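Local coordinates for protein phosphoserine phosphatase RsbX (Bacillus subtilis, PDB 3W42) that dephosphorylates the stressosome protein RsbS as a manganese-binding PPM-type serine phosphatase, and so keeps sigma-B activity low, at residues R100-C105 and E120-L125. Residues are numbered along the deposited sequence; the frame is centred on the assembly and turned at random. Where two conformers were deposited one is given.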
loop_
_atom_site.group_PDB
_atom_site.type_symbol
_atom_site.label_atom_id
_atom_site.label_comp_id
_atom_site.label_asym_id
_atom_site.label_seq_id
_atom_site.Cartn_x
_atom_site.Cartn_y
_atom_site.Cartn_z
ATOM N N ARG A 100 9.125 6.578 -15.641
ATOM C CA ARG A 100 8.187 5.448 -15.437
ATOM C C ARG A 100 8.893 4.346 -14.681
ATOM O O ARG A 100 8.871 3.188 -15.081
ATOM C CB ARG A 100 7.508 4.961 -16.714
ATOM C CG ARG A 100 6.566 5.989 -17.311
ATOM C CD ARG A 100 5.606 5.352 -18.304
ATOM N NE ARG A 100 4.589 6.243 -18.841
ATOM C CZ ARG A 100 4.745 7.036 -19.880
ATOM N NH1 ARG A 100 5.918 7.026 -20.556
ATOM N NH2 ARG A 100 3.788 7.812 -20.275
ATOM N N GLN A 101 9.467 4.687 -13.539
ATOM C CA GLN A 101 10.193 3.717 -12.724
ATOM C C GLN A 101 9.525 3.653 -11.340
ATOM O O GLN A 101 9.205 4.678 -10.759
ATOM C CB GLN A 101 11.637 4.093 -12.580
ATOM C CG GLN A 101 12.471 2.939 -11.939
ATOM C CD GLN A 101 13.955 3.199 -11.950
ATOM O OE1 GLN A 101 14.716 2.531 -12.720
ATOM N NE2 GLN A 101 14.405 4.098 -11.086
ATOM N N PHE A 102 9.364 2.451 -10.802
ATOM C CA PHE A 102 8.951 2.317 -9.435
ATOM C C PHE A 102 9.949 1.567 -8.624
ATOM O O PHE A 102 10.716 0.737 -9.144
ATOM C CB PHE A 102 7.529 1.693 -9.348
ATOM C CG PHE A 102 7.433 0.238 -9.660
ATOM C CD1 PHE A 102 7.600 -0.723 -8.701
ATOM C CD2 PHE A 102 7.163 -0.161 -10.965
ATOM C CE1 PHE A 102 7.471 -2.013 -8.963
ATOM C CE2 PHE A 102 7.001 -1.525 -11.278
ATOM C CZ PHE A 102 7.113 -2.412 -10.225
ATOM N N THR A 103 9.922 1.818 -7.309
ATOM C CA THR A 103 10.740 1.104 -6.372
ATOM C C THR A 103 9.779 0.671 -5.207
ATOM O O THR A 103 8.874 1.418 -4.819
ATOM C CB THR A 103 11.861 1.918 -5.844
ATOM O OG1 THR A 103 11.429 3.198 -5.390
ATOM C CG2 THR A 103 13.001 2.077 -6.868
ATOM N N TYR A 104 10.000 -0.510 -4.682
ATOM C CA TYR A 104 9.083 -1.125 -3.737
ATOM C C TYR A 104 9.813 -1.931 -2.725
ATOM O O TYR A 104 10.711 -2.732 -3.061
ATOM C CB TYR A 104 8.096 -2.056 -4.520
ATOM C CG TYR A 104 7.099 -2.765 -3.661
ATOM C CD1 TYR A 104 6.040 -2.041 -3.079
ATOM C CD2 TYR A 104 7.225 -4.111 -3.360
ATOM C CE1 TYR A 104 5.106 -2.700 -2.280
ATOM C CE2 TYR A 104 6.293 -4.759 -2.533
ATOM C CZ TYR A 104 5.239 -4.029 -2.008
ATOM O OH TYR A 104 4.299 -4.606 -1.195
ATOM N N CYS A 105 9.431 -1.802 -1.451
ATOM C CA CYS A 105 9.997 -2.595 -0.384
ATOM C C CYS A 105 8.891 -2.868 0.615
ATOM O O CYS A 105 8.112 -1.981 0.954
ATOM C CB CYS A 105 11.165 -1.919 0.253
ATOM S SG CYS A 105 12.113 -2.880 1.434
ATOM N N GLU A 120 1.559 -8.722 -18.218
ATOM C CA GLU A 120 2.576 -8.943 -17.201
ATOM C C GLU A 120 2.106 -8.390 -15.847
ATOM O O GLU A 120 1.363 -7.419 -15.747
ATOM C CB GLU A 120 3.824 -8.212 -17.705
ATOM C CG GLU A 120 5.022 -7.991 -16.830
ATOM C CD GLU A 120 6.088 -7.173 -17.611
ATOM O OE1 GLU A 120 6.597 -7.710 -18.646
ATOM O OE2 GLU A 120 6.393 -6.006 -17.224
ATOM N N SER A 121 2.252 -9.160 -14.841
ATOM C CA SER A 121 1.940 -8.529 -13.568
ATOM C C SER A 121 3.199 -8.638 -12.705
ATOM O O SER A 121 3.961 -9.666 -12.745
ATOM C CB SER A 121 0.791 -9.281 -12.934
ATOM O OG SER A 121 1.147 -10.646 -12.684
ATOM N N PHE A 122 3.405 -7.668 -11.877
ATOM C CA PHE A 122 4.330 -7.723 -10.759
ATOM C C PHE A 122 3.495 -8.041 -9.542
ATOM O O PHE A 122 2.605 -7.256 -9.191
ATOM C CB PHE A 122 5.060 -6.421 -10.606
ATOM C CG PHE A 122 6.020 -6.443 -9.421
ATOM C CD1 PHE A 122 7.006 -7.393 -9.329
ATOM C CD2 PHE A 122 5.830 -5.586 -8.339
ATOM C CE1 PHE A 122 7.864 -7.477 -8.208
ATOM C CE2 PHE A 122 6.740 -5.592 -7.258
ATOM C CZ PHE A 122 7.762 -6.528 -7.198
ATOM N N TYR A 123 3.748 -9.161 -8.893
ATOM C CA TYR A 123 2.885 -9.668 -7.833
ATOM C C TYR A 123 3.777 -10.462 -6.888
ATOM O O TYR A 123 3.713 -11.710 -6.804
ATOM C CB TYR A 123 1.744 -10.530 -8.380
ATOM C CG TYR A 123 0.611 -10.803 -7.385
ATOM C CD1 TYR A 123 0.620 -10.543 -6.018
ATOM C CD2 TYR A 123 -0.545 -11.301 -7.931
ATOM C CE1 TYR A 123 -0.571 -10.864 -5.235
ATOM C CE2 TYR A 123 -1.684 -11.632 -7.195
ATOM C CZ TYR A 123 -1.667 -11.398 -5.825
ATOM O OH TYR A 123 -2.749 -11.623 -4.964
ATOM N N PRO A 124 4.606 -9.769 -6.125
ATOM C CA PRO A 124 5.498 -10.449 -5.240
ATOM C C PRO A 124 4.790 -11.262 -4.163
ATOM O O PRO A 124 3.762 -10.842 -3.656
ATOM C CB PRO A 124 6.367 -9.330 -4.631
ATOM C CG PRO A 124 5.514 -8.143 -4.756
ATOM C CD PRO A 124 4.783 -8.306 -6.048
ATOM N N LEU A 125 5.399 -12.346 -3.745
ATOM C CA LEU A 125 4.927 -13.070 -2.592
ATOM C C LEU A 125 5.161 -12.251 -1.359
ATOM O O LEU A 125 6.083 -11.430 -1.264
ATOM C CB LEU A 125 5.696 -14.370 -2.430
ATOM C CG LEU A 125 5.410 -15.376 -3.514
ATOM C CD1 LEU A 125 6.208 -16.624 -3.121
ATOM C CD2 LEU A 125 3.855 -15.598 -3.658
#
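Phe122, on strand 121-122 at one edge of its sheet, reaches across the alpha-beta-beta-alpha sandwich characteristic of PPM phosphatases to Phe102 and Tyr104 on strand 101-107 of the other sheet, a compact example of how two beta sheets are joined face to face by side chains alone. With its CG anti to the backbone N (chi1 179°), the Phe122 ring is placed against Phe102 and Tyr104, and its CD2 comes within 3.9 Å of Phe102 CZ. The two phenyl rings meet obliquely, their planes inclined at 49° and their centroids 5.7 Å apart. Further along the same ring, CE2 lies 4.2 Å from Tyr104 CD2, which arrives at the Phe122 edge, close to its plane. One face of Phe122 is covered from within its own segment, by Pro124 CD 3.5 Å above the ring centre, while His141 stacks on the ring from strand 140-144. Pro124 then turns its CG to Tyr104 CE2, 4.1 Å away, so the proline ring lies against Phe122 through CD and against Tyr104 through CG. The Tyr104 hydroxyl is engaged elsewhere, hydrogen-bonded to Ser91 of the adjacent strand 88-96. Because every meeting between the segments is carbon against carbon, cohesion between this edge strand and strand 101-107 rests on dispersion and the exclusion of water.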